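Local coordinates for protein ComZ (Thermus thermophilus, PDB 6QVI) that probably acts as a competence-associated, pilin-like DNA receptor at the pilus tip, carrying a beta-solenoid domain on a pseudopilin-like domain, at residues D440-G445 / C476-G481; V460-V465 / A488-E493; V382-V387 / D414-L419. One frame throughout, in Å; residues are numbered along the deposited sequence.

Interaction 1: D440-G445 / C476-G481; sequences DIYQRG and CTTSAG
With CG anti to the backbone N (chi1 -155°), the ring of Tyr-442 carries its phenol oxygen across to residues 476-481. Thr-478 answers with OG1 set between its own backbone N and carbonyl carbon, so the two side chains meet tip to tip, Tyr-442 OH lying 3.0 Å from Thr-478 OG1. Thr-478 OG1 also bonds Val-460 O. Tyr-442 OH has its strongest partner in Gln-483 O, and Ala-480 O lies 3.1 Å from the same Tyr-442 OH, near the ring plane.

Arg-444 folds back over one face of the ring: its CG is anti to the carbonyl carbon and the chain runs extended to NE. NH2 of Arg-444 sits 3.5 Å above the plane of the Tyr-442 ring, over its centre. From this position Arg-444 NE donates to Gly-481 O at 3.2 Å; the oxygen lies in the guanidinium plane, but the donor stands above the carbonyl plane. NH1 of Arg-444 points to the salt bridge with Asp-414 and to Asn-416 OD1, which fix the guanidinium from another direction.

Cys-476 is disulfide-bonded to Cys-486. Strand 457-461 runs between strands 441-443 and 474-478, pairing in parallel with both, so Tyr-442 and Arg-444 bridge past one intervening strand, while strand 409-415 pairs with 441-443 on its other side.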
ATOM      1  N   ASP A 440     -19.846   7.844   1.397  1.00 61.35           N
ATOM      2  CA  ASP A 440     -19.032   8.708   2.238  1.00 53.47           C
ATOM      3  C   ASP A 440     -18.708   8.059   3.580  1.00 53.23           C
ATOM      4  O   ASP A 440     -19.424   7.175   4.066  1.00 63.42           O
ATOM      5  CB  ASP A 440     -19.749  10.029   2.482  1.00 60.02           C
ATOM      6  CG  ASP A 440     -19.917  10.852   1.225  1.00 78.52           C
ATOM      7  OD1 ASP A 440     -19.473  10.410   0.139  1.00 80.61           O
ATOM      8  OD2 ASP A 440     -20.516  11.947   1.327  1.00 95.07           O
ATOM      9  N   ILE A 441     -17.636   8.552   4.204  1.00 51.19           N
ATOM     10  CA  ILE A 441     -17.258   8.165   5.562  1.00 64.46           C
ATOM     11  C   ILE A 441     -17.112   9.419   6.402  1.00 67.28           C
ATOM     12  O   ILE A 441     -16.367  10.335   6.046  1.00 74.63           O
ATOM     13  CB  ILE A 441     -15.946   7.362   5.630  1.00 64.65           C
ATOM     14  CG1 ILE A 441     -16.126   5.994   5.012  1.00 54.86           C
ATOM     15  CG2 ILE A 441     -15.486   7.227   7.098  1.00 47.43           C
ATOM     16  CD1 ILE A 441     -15.044   5.105   5.389  1.00 52.12           C
ATOM     17  N   TYR A 442     -17.766   9.423   7.548  1.00 73.42           N
ATOM     18  CA  TYR A 442     -17.666  10.504   8.503  1.00 74.24           C
ATOM     19  C   TYR A 442     -17.156   9.894   9.792  1.00 71.36           C
ATOM     20  O   TYR A 442     -17.828   9.035  10.381  1.00 71.41           O
ATOM     21  CB  TYR A 442     -19.023  11.180   8.712  1.00 71.02           C
ATOM     22  CG  TYR A 442     -18.947  12.621   9.189  1.00 77.35           C
ATOM     23  CD1 TYR A 442     -18.249  12.967  10.340  1.00 77.00           C
ATOM     24  CD2 TYR A 442     -19.524  13.642   8.441  1.00 80.17           C
ATOM     25  CE1 TYR A 442     -18.166  14.290  10.744  1.00 86.80           C
ATOM     26  CE2 TYR A 442     -19.437  14.956   8.824  1.00 81.50           C
ATOM     27  CZ  TYR A 442     -18.764  15.286   9.980  1.00 82.89           C
ATOM     28  OH  TYR A 442     -18.689  16.620  10.362  1.00 72.86           O
ATOM     29  N   GLN A 443     -15.993  10.358  10.245  1.00 65.08           N
ATOM     30  CA  GLN A 443     -15.453   9.956  11.541  1.00 68.22           C
ATOM     31  C   GLN A 443     -15.590  11.110  12.541  1.00 71.27           C
ATOM     32  O   GLN A 443     -14.889  12.126  12.428  1.00 69.01           O
ATOM     33  CB  GLN A 443     -13.994   9.528  11.408  1.00 61.23           C
ATOM     34  CG  GLN A 443     -13.237   9.526  12.719  1.00 68.27           C
ATOM     35  CD  GLN A 443     -11.771   9.287  12.511  1.00 74.38           C
ATOM     36  OE1 GLN A 443     -11.356   8.874  11.431  1.00 79.56           O
ATOM     37  NE2 GLN A 443     -10.971   9.495  13.550  1.00 78.28           N
ATOM     38  N   ARG A 444     -16.442  10.929  13.552  1.00 69.80           N
ATOM     39  CA  ARG A 444     -16.461  11.860  14.671  1.00 76.41           C
ATOM     40  C   ARG A 444     -15.863  11.280  15.959  1.00 81.70           C
ATOM     41  O   ARG A 444     -15.682  12.037  16.932  1.00 80.32           O
ATOM     42  CB  ARG A 444     -17.896  12.370  14.952  1.00 79.29           C
ATOM     43  CG  ARG A 444     -18.793  12.598  13.719  1.00 78.97           C
ATOM     44  CD  ARG A 444     -20.239  13.029  14.052  1.00 74.45           C
ATOM     45  NE  ARG A 444     -20.927  13.561  12.867  1.00 74.06           N
ATOM     46  CZ  ARG A 444     -21.548  12.838  11.935  1.00 67.03           C
ATOM     47  NH1 ARG A 444     -21.606  11.514  12.002  1.00 64.94           N
ATOM     48  NH2 ARG A 444     -22.109  13.467  10.911  1.00 69.12           N
ATOM     49  N   GLY A 445     -15.536   9.977  15.983  1.00 80.45           N
ATOM     50  CA  GLY A 445     -14.750   9.420  17.077  1.00 86.01           C
ATOM     51  C   GLY A 445     -13.325   9.938  17.093  1.00 96.22           C
ATOM     52  O   GLY A 445     -12.765  10.327  16.066  1.00 95.22           O
ATOM     53  N   CYS A 476     -11.901  15.642   3.489  1.00 77.46           N
ATOM     54  CA  CYS A 476     -12.433  16.890   3.982  1.00 79.06           C
ATOM     55  C   CYS A 476     -12.469  16.975   5.490  1.00 76.15           C
ATOM     56  O   CYS A 476     -12.709  16.008   6.162  1.00 74.27           O
ATOM     57  CB  CYS A 476     -13.818  17.020   3.409  1.00 90.34           C
ATOM     58  SG  CYS A 476     -14.886  18.246   4.124  1.00116.32           S
ATOM     59  N   THR A 477     -12.203  18.151   6.022  1.00 73.94           N
ATOM     60  CA  THR A 477     -12.190  18.343   7.456  1.00 80.91           C
ATOM     61  C   THR A 477     -13.278  19.282   7.854  1.00 82.76           C
ATOM     62  O   THR A 477     -13.603  20.171   7.126  1.00 86.68           O
ATOM     63  CB  THR A 477     -10.868  18.924   7.887  1.00 85.05           C
ATOM     64  OG1 THR A 477      -9.846  18.227   7.204  1.00 83.24           O
ATOM     65  CG2 THR A 477     -10.654  18.702   9.321  1.00 88.37           C
ATOM     66  N   THR A 478     -13.862  19.086   9.015  1.00 83.25           N
ATOM     67  CA  THR A 478     -14.940  19.957   9.404  1.00 86.94           C
ATOM     68  C   THR A 478     -14.730  20.509  10.754  1.00 89.21           C
ATOM     69  O   THR A 478     -13.977  19.947  11.536  1.00 86.40           O
ATOM     70  CB  THR A 478     -16.236  19.200   9.501  1.00 87.18           C
ATOM     71  OG1 THR A 478     -15.972  17.928  10.079  1.00 81.59           O
ATOM     72  CG2 THR A 478     -16.824  19.051   8.160  1.00 86.22           C
ATOM     73  N   SER A 479     -15.453  21.587  11.038  1.00 95.09           N
ATOM     74  CA  SER A 479     -15.315  22.237  12.333  1.00 91.53           C
ATOM     75  C   SER A 479     -15.938  21.400  13.444  1.00 96.28           C
ATOM     76  O   SER A 479     -15.444  21.403  14.581  1.00102.75           O
ATOM     77  CB  SER A 479     -15.933  23.612  12.289  1.00 91.63           C
ATOM     78  OG  SER A 479     -17.280  23.486  12.717  1.00112.12           O
ATOM     79  N   ALA A 480     -17.102  20.804  13.199  1.00 94.70           N
ATOM     80  CA  ALA A 480     -17.766  20.036  14.250  1.00 98.53           C
ATOM     81  C   ALA A 480     -18.575  18.899  13.633  1.00 90.47           C
ATOM     82  O   ALA A 480     -18.848  18.888  12.429  1.00 94.18           O
ATOM     83  CB  ALA A 480     -18.641  20.930  15.106  1.00 88.35           C
ATOM     84  N   GLY A 481     -18.954  17.935  14.476  1.00 80.96           N
ATOM     85  CA  GLY A 481     -19.756  16.823  13.993  1.00 89.37           C
ATOM     86  C   GLY A 481     -21.055  17.266  13.352  1.00106.80           C
ATOM     87  O   GLY A 481     -21.512  16.658  12.373  1.00110.57           O
TER

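Interaction 2: V460-V465 / A488-E493; sequences VVKGNV and ASQKAE
Lys-462 and Gln-490 make the polar side-chain contact, crossing at about a right angle. Bent at chi3, the lysine lays CE 3.4 Å from Gln-490 CB and brings NZ to Gln-490 OE1 at 2.6 Å, with the donor above the amide carbonyl plane.

Backbone hydrogen bonds add to this where the chain turns. Gly-463 N, within the type II turn from Val-461 to Asn-464, donates to Lys-491 O at 3.2 Å, approaching in the carbonyl plane on a lone pair. Further along, Glu-493 N reaches Asn-464 O in a weak bond, and Val-465 pairs with Glu-493 as a parallel bridge.

Apolar contact is made by Ala-492 CB, 3.4 Å from CG1 of Val-460, the branch set between backbone N and carbonyl carbon. Val-465 and Glu-493 run side by side, the CG2 methyl of the valine lying against the aliphatic part of the glutamate, 3.5 Å from its CG, while the carboxylate continues to Tyr-191 OH.

A tight turn leading from strand 457-461 into strand 465-467, with a later chain pass laid parallel alongside, is the corner of a beta-solenoid, consistent with the domain named for this protein.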
ATOM      1  N   VAL A 460     -13.815  14.168   8.393  1.00 56.81           N
ATOM      2  CA  VAL A 460     -13.266  13.998   9.704  1.00 66.34           C
ATOM      3  C   VAL A 460     -13.329  15.345  10.393  1.00 72.85           C
ATOM      4  O   VAL A 460     -13.358  16.371   9.763  1.00 82.85           O
ATOM      5  CB  VAL A 460     -11.855  13.477   9.594  1.00 69.31           C
ATOM      6  CG1 VAL A 460     -10.975  14.520   8.978  1.00 77.70           C
ATOM      7  CG2 VAL A 460     -11.325  12.984  10.908  1.00 65.98           C
ATOM      8  N   VAL A 461     -13.415  15.323  11.700  1.00 69.81           N
ATOM      9  CA  VAL A 461     -13.517  16.519  12.516  1.00 81.32           C
ATOM     10  C   VAL A 461     -12.137  16.911  13.038  1.00 80.41           C
ATOM     11  O   VAL A 461     -11.296  16.044  13.321  1.00 71.40           O
ATOM     12  CB  VAL A 461     -14.501  16.249  13.663  1.00 92.56           C
ATOM     13  CG1 VAL A 461     -15.956  16.390  13.178  1.00 95.40           C
ATOM     14  CG2 VAL A 461     -14.284  14.817  14.097  1.00 87.75           C
ATOM     15  N   LYS A 462     -11.893  18.219  13.157  1.00 82.55           N
ATOM     16  CA  LYS A 462     -10.677  18.705  13.803  1.00 84.13           C
ATOM     17  C   LYS A 462     -10.436  17.978  15.125  1.00 87.13           C
ATOM     18  O   LYS A 462     -11.354  17.806  15.925  1.00 90.22           O
ATOM     19  CB  LYS A 462     -10.793  20.210  14.083  1.00 94.61           C
ATOM     20  CG  LYS A 462     -11.625  21.009  13.097  1.00105.66           C
ATOM     21  CD  LYS A 462     -12.046  22.377  13.706  1.00121.45           C
ATOM     22  CE  LYS A 462     -11.981  23.522  12.665  1.00129.16           C
ATOM     23  NZ  LYS A 462     -11.715  24.862  13.255  1.00132.62           N
ATOM     24  N   GLY A 463      -9.207  17.537  15.348  1.00 92.53           N
ATOM     25  CA  GLY A 463      -8.825  16.956  16.624  1.00 94.90           C
ATOM     26  C   GLY A 463      -8.768  15.452  16.650  1.00 91.54           C
ATOM     27  O   GLY A 463      -8.124  14.880  17.543  1.00102.18           O
ATOM     28  N   ASN A 464      -9.455  14.807  15.728  1.00 84.76           N
ATOM     29  CA  ASN A 464      -9.534  13.362  15.666  1.00 88.72           C
ATOM     30  C   ASN A 464      -8.475  12.847  14.722  1.00 90.38           C
ATOM     31  O   ASN A 464      -8.135  13.497  13.731  1.00 91.98           O
ATOM     32  CB  ASN A 464     -10.942  12.974  15.208  1.00 88.76           C
ATOM     33  CG  ASN A 464     -12.000  13.644  16.087  1.00 94.78           C
ATOM     34  OD1 ASN A 464     -12.061  14.863  16.140  1.00102.13           O
ATOM     35  ND2 ASN A 464     -12.843  12.871  16.709  1.00 94.37           N
ATOM     36  N   VAL A 465      -7.942  11.684  15.045  1.00 90.32           N
ATOM     37  CA  VAL A 465      -6.845  11.103  14.292  1.00 85.83           C
ATOM     38  C   VAL A 465      -7.242   9.704  13.840  1.00 83.20           C
ATOM     39  O   VAL A 465      -7.886   8.951  14.577  1.00 83.45           O
ATOM     40  CB  VAL A 465      -5.524  11.142  15.110  1.00 85.16           C
ATOM     41  CG1 VAL A 465      -5.641  10.385  16.394  1.00 85.98           C
ATOM     42  CG2 VAL A 465      -4.349  10.611  14.299  1.00 78.59           C
ATOM     43  N   ALA A 488     -12.665  24.192   6.397  1.00151.84           N
ATOM     44  CA  ALA A 488     -12.207  24.149   7.760  1.00147.40           C
ATOM     45  C   ALA A 488     -10.809  24.694   7.767  1.00145.00           C
ATOM     46  O   ALA A 488     -10.106  24.687   6.755  1.00139.69           O
ATOM     47  CB  ALA A 488     -12.224  22.745   8.287  1.00142.42           C
ATOM     48  N   SER A 489     -10.402  25.183   8.920  1.00148.72           N
ATOM     49  CA  SER A 489      -9.100  25.768   9.042  1.00143.37           C
ATOM     50  C   SER A 489      -8.338  25.108  10.142  1.00137.40           C
ATOM     51  O   SER A 489      -7.151  25.326  10.257  1.00140.07           O
ATOM     52  CB  SER A 489      -9.222  27.254   9.274  1.00149.21           C
ATOM     53  OG  SER A 489     -10.198  27.785   8.409  1.00150.91           O
ATOM     54  N   GLN A 490      -8.999  24.340  10.997  1.00133.93           N
ATOM     55  CA  GLN A 490      -8.193  23.617  11.963  1.00125.18           C
ATOM     56  C   GLN A 490      -7.820  22.289  11.370  1.00111.74           C
ATOM     57  O   GLN A 490      -8.270  21.904  10.330  1.00 98.05           O
ATOM     58  CB  GLN A 490      -8.696  23.517  13.394  1.00126.10           C
ATOM     59  CG  GLN A 490      -8.567  24.781  14.200  1.00132.66           C
ATOM     60  CD  GLN A 490      -9.360  24.722  15.482  1.00141.18           C
ATOM     61  OE1 GLN A 490     -10.519  25.117  15.510  1.00147.45           O
ATOM     62  NE2 GLN A 490      -8.749  24.217  16.545  1.00140.47           N
ATOM     63  N   LYS A 491      -7.123  21.523  12.148  1.00 99.01           N
ATOM     64  CA  LYS A 491      -6.423  20.377  11.603  1.00 90.35           C
ATOM     65  C   LYS A 491      -6.988  19.081  12.159  1.00 85.68           C
ATOM     66  O   LYS A 491      -7.146  18.932  13.378  1.00 89.57           O
ATOM     67  CB  LYS A 491      -4.929  20.495  11.944  1.00 89.48           C
ATOM     68  CG  LYS A 491      -4.306  21.782  11.375  1.00 94.89           C
ATOM     69  CD  LYS A 491      -2.805  21.939  11.669  1.00 99.15           C
ATOM     70  CE  LYS A 491      -2.147  23.063  10.847  1.00 90.82           C
ATOM     71  NZ  LYS A 491      -0.660  23.075  11.024  1.00 90.13           N
ATOM     72  N   ALA A 492      -7.279  18.150  11.260  1.00 74.84           N
ATOM     73  CA  ALA A 492      -7.404  16.740  11.570  1.00 67.07           C
ATOM     74  C   ALA A 492      -6.108  16.048  11.167  1.00 67.15           C
ATOM     75  O   ALA A 492      -5.280  16.625  10.466  1.00 71.30           O
ATOM     76  CB  ALA A 492      -8.596  16.127  10.848  1.00 60.50           C
ATOM     77  N   GLU A 493      -5.908  14.813  11.636  1.00 62.75           N
ATOM     78  CA  GLU A 493      -4.630  14.152  11.398  1.00 69.20           C
ATOM     79  C   GLU A 493      -4.807  12.699  10.971  1.00 74.62           C
ATOM     80  O   GLU A 493      -5.689  11.991  11.459  1.00 82.10           O
ATOM     81  CB  GLU A 493      -3.714  14.291  12.641  1.00 83.25           C
ATOM     82  CG  GLU A 493      -2.612  13.224  12.750  1.00100.71           C
ATOM     83  CD  GLU A 493      -1.604  13.483  13.868  1.00108.61           C
ATOM     84  OE1 GLU A 493      -1.661  14.538  14.535  1.00111.13           O
ATOM     85  OE2 GLU A 493      -0.694  12.648  14.023  1.00112.86           O
TER

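Interaction 3: V382-V387 / D414-L419; sequences VLNRPV and DINGNL
Three backbone hydrogen bonds join the segments in parallel. Leu-383 N donates to Asp-414 O at 2.8 Å and Asn-416 N to Leu-383 O at 2.9 Å, both nearly along the C=O axis. Past the bend the pairing resumes when Val-387 N reaches Asn-418 O at 2.9 Å, now with the donor above the carbonyl plane. Between these bonds the backbones close in around Gly-417, whose CA is 3.8 Å from Pro-386 N; a CB there would clash with the Arg-385 to Pro-386 linkage.

Side-chain packing follows the register. Val-382 and Asp-414 lie side by side, CG1 of the valine 3.8 Å from the CB methylene of the aspartate, whose OD2 forms a salt bridge with Arg-444. On the face of Leu-383 and Ile-415, Val-387 CG1 packs 3.9 Å from Leu-419 CD1.

The side chains of Asn-384 and Asn-416 cross obliquely, their amide planes 77° apart and so nearly perpendicular, ND2 of one 3.8 Å from ND2 of the other; this is packing, and Asn-416 OD1 bonds Arg-444 NH1. An alanine in place of Asn-384 would remove the amide lying against Asn-416 and would probably loosen the packing on that side chain.

Equivalent residues stacked in parallel through a strand, a bend and the next strand are the hallmark of successive beta-solenoid coils, here strands 380-383 and 387-392 over 409-415 and 419-421.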
ATOM      1  N   VAL A 382     -23.874   3.046  11.003  1.00 72.19           N
ATOM      2  CA  VAL A 382     -23.336   4.009  11.954  1.00 78.53           C
ATOM      3  C   VAL A 382     -22.983   3.195  13.196  1.00 76.96           C
ATOM      4  O   VAL A 382     -23.752   2.306  13.599  1.00 66.25           O
ATOM      5  CB  VAL A 382     -24.344   5.146  12.302  1.00 73.03           C
ATOM      6  CG1 VAL A 382     -25.053   5.698  11.022  1.00 62.16           C
ATOM      7  CG2 VAL A 382     -25.238   4.812  13.472  1.00 81.59           C
ATOM      8  N   LEU A 383     -21.760   3.382  13.703  1.00 78.34           N
ATOM      9  CA  LEU A 383     -21.341   2.864  14.999  1.00 81.03           C
ATOM     10  C   LEU A 383     -21.328   4.064  15.911  1.00 86.07           C
ATOM     11  O   LEU A 383     -20.519   4.982  15.725  1.00 87.59           O
ATOM     12  CB  LEU A 383     -19.967   2.197  14.972  1.00 84.98           C
ATOM     13  CG  LEU A 383     -19.736   0.951  14.163  1.00 83.37           C
ATOM     14  CD1 LEU A 383     -19.552   1.359  12.765  1.00 81.78           C
ATOM     15  CD2 LEU A 383     -18.462   0.342  14.689  1.00 89.22           C
ATOM     16  N   ASN A 384     -22.236   4.068  16.872  1.00 93.99           N
ATOM     17  CA  ASN A 384     -22.509   5.275  17.616  1.00 93.09           C
ATOM     18  C   ASN A 384     -21.846   5.312  18.977  1.00 96.64           C
ATOM     19  O   ASN A 384     -22.016   6.299  19.692  1.00101.55           O
ATOM     20  CB  ASN A 384     -24.013   5.442  17.767  1.00 93.74           C
ATOM     21  CG  ASN A 384     -24.428   6.879  17.812  1.00106.99           C
ATOM     22  OD1 ASN A 384     -25.500   7.248  17.339  1.00111.55           O
ATOM     23  ND2 ASN A 384     -23.583   7.712  18.410  1.00114.85           N
ATOM     24  N   ARG A 385     -21.038   4.320  19.331  1.00 97.11           N
ATOM     25  CA  ARG A 385     -20.391   4.348  20.634  1.00101.83           C
ATOM     26  C   ARG A 385     -19.017   3.710  20.504  1.00 94.62           C
ATOM     27  O   ARG A 385     -18.786   2.913  19.589  1.00 93.00           O
ATOM     28  CB  ARG A 385     -21.233   3.625  21.701  1.00107.26           C
ATOM     29  CG  ARG A 385     -22.658   4.163  21.812  1.00118.25           C
ATOM     30  CD  ARG A 385     -23.138   4.319  23.247  1.00126.07           C
ATOM     31  NE  ARG A 385     -22.548   3.324  24.122  1.00126.12           N
ATOM     32  CZ  ARG A 385     -22.396   3.503  25.425  1.00132.28           C
ATOM     33  NH1 ARG A 385     -22.788   4.644  25.981  1.00138.04           N
ATOM     34  NH2 ARG A 385     -21.841   2.556  26.168  1.00137.16           N
ATOM     35  N   PRO A 386     -18.074   4.059  21.387  1.00 96.49           N
ATOM     36  CA  PRO A 386     -16.749   3.425  21.374  1.00 95.79           C
ATOM     37  C   PRO A 386     -16.845   1.906  21.380  1.00 95.13           C
ATOM     38  O   PRO A 386     -17.682   1.318  22.079  1.00 95.04           O
ATOM     39  CB  PRO A 386     -16.100   3.947  22.656  1.00100.03           C
ATOM     40  CG  PRO A 386     -16.698   5.284  22.846  1.00102.20           C
ATOM     41  CD  PRO A 386     -18.121   5.199  22.325  1.00101.99           C
ATOM     42  N   VAL A 387     -16.024   1.283  20.560  1.00 92.75           N
ATOM     43  CA  VAL A 387     -16.116  -0.133  20.391  1.00 95.97           C
ATOM     44  C   VAL A 387     -14.788  -0.745  20.048  1.00 98.55           C
ATOM     45  O   VAL A 387     -14.040  -0.210  19.288  1.00 94.76           O
ATOM     46  CB  VAL A 387     -17.123  -0.377  19.267  1.00 87.73           C
ATOM     47  CG1 VAL A 387     -16.885   0.607  18.159  1.00 80.48           C
ATOM     48  CG2 VAL A 387     -17.097  -1.787  18.742  1.00 88.36           C
ATOM     49  N   ASP A 414     -20.593   5.785   9.258  1.00 71.56           N
ATOM     50  CA  ASP A 414     -20.395   6.800  10.292  1.00 76.36           C
ATOM     51  C   ASP A 414     -19.765   6.111  11.497  1.00 75.60           C
ATOM     52  O   ASP A 414     -20.309   5.116  11.995  1.00 77.91           O
ATOM     53  CB  ASP A 414     -21.715   7.497  10.659  1.00 70.21           C
ATOM     54  CG  ASP A 414     -22.089   8.634   9.678  1.00 76.40           C
ATOM     55  OD1 ASP A 414     -21.846   8.498   8.464  1.00 83.36           O
ATOM     56  OD2 ASP A 414     -22.617   9.688  10.125  1.00 84.27           O
ATOM     57  N   ILE A 415     -18.612   6.625  11.949  1.00 63.63           N
ATOM     58  CA  ILE A 415     -17.901   6.098  13.112  1.00 67.04           C
ATOM     59  C   ILE A 415     -17.841   7.244  14.116  1.00 75.64           C
ATOM     60  O   ILE A 415     -16.973   8.126  14.016  1.00 71.94           O
ATOM     61  CB  ILE A 415     -16.505   5.593  12.740  1.00 73.05           C
ATOM     62  CG1 ILE A 415     -16.615   4.558  11.620  1.00 79.01           C
ATOM     63  CG2 ILE A 415     -15.798   4.946  13.921  1.00 67.67           C
ATOM     64  CD1 ILE A 415     -15.314   3.844  11.322  1.00 81.80           C
ATOM     65  N   ASN A 416     -18.757   7.248  15.092  1.00 78.78           N
ATOM     66  CA  ASN A 416     -18.882   8.422  15.946  1.00 86.02           C
ATOM     67  C   ASN A 416     -18.203   8.261  17.293  1.00 93.47           C
ATOM     68  O   ASN A 416     -17.937   9.268  17.959  1.00 93.68           O
ATOM     69  CB  ASN A 416     -20.357   8.778  16.173  1.00 82.81           C
ATOM     70  CG  ASN A 416     -21.133   8.896  14.872  1.00 79.89           C
ATOM     71  OD1 ASN A 416     -20.601   9.387  13.870  1.00 81.66           O
ATOM     72  ND2 ASN A 416     -22.404   8.504  14.891  1.00 71.83           N
ATOM     73  N   GLY A 417     -17.872   7.032  17.677  1.00 95.42           N
ATOM     74  CA  GLY A 417     -17.074   6.758  18.845  1.00 94.88           C
ATOM     75  C   GLY A 417     -15.717   6.221  18.424  1.00 94.96           C
ATOM     76  O   GLY A 417     -15.382   6.142  17.249  1.00 86.80           O
ATOM     77  N   ASN A 418     -14.915   5.892  19.427  1.00 96.88           N
ATOM     78  CA  ASN A 418     -13.611   5.324  19.148  1.00 92.64           C
ATOM     79  C   ASN A 418     -13.771   3.920  18.572  1.00 87.94           C
ATOM     80  O   ASN A 418     -14.757   3.218  18.837  1.00 96.42           O
ATOM     81  CB  ASN A 418     -12.782   5.279  20.423  1.00101.94           C
ATOM     82  CG  ASN A 418     -12.300   6.641  20.841  1.00106.48           C
ATOM     83  OD1 ASN A 418     -12.382   7.603  20.076  1.00108.73           O
ATOM     84  ND2 ASN A 418     -11.829   6.743  22.077  1.00109.77           N
ATOM     85  N   LEU A 419     -12.795   3.517  17.765  1.00 78.77           N
ATOM     86  CA  LEU A 419     -12.858   2.247  17.044  1.00 77.57           C
ATOM     87  C   LEU A 419     -11.448   1.667  17.061  1.00 88.30           C
ATOM     88  O   LEU A 419     -10.627   1.992  16.197  1.00 91.95           O
ATOM     89  CB  LEU A 419     -13.354   2.448  15.625  1.00 68.99           C
ATOM     90  CG  LEU A 419     -13.338   1.184  14.777  1.00 75.87           C
ATOM     91  CD1 LEU A 419     -14.029   0.045  15.534  1.00 81.49           C
ATOM     92  CD2 LEU A 419     -13.951   1.407  13.407  1.00 72.56           C
TER

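Overall arrangement
All three contacts lie on the same side of the chain's centre, in the stacked strands of the beta-solenoid domain. Interactions 1 and 2 are neighbours, their centres about 8 Å apart, and their segments alternate along the chain; Gly-445 O and Asn-464 ND2, 2.6 Å apart, tie one turn to the next. Interaction 3 closes earlier in the sequence, its centre about 12 Å from that of interaction 1. Arg-444 joins them by backbone and side chain, Arg-444 N to Ile-415 O at 2.9 Å and Arg-444 NH1 to Asp-414 OD2 at 2.8 Å, beside the pairing of strands 409-415 and 441-443. Interactions 2 and 3 do not touch; their centres are about 17 Å apart, with interaction 1 contacting both.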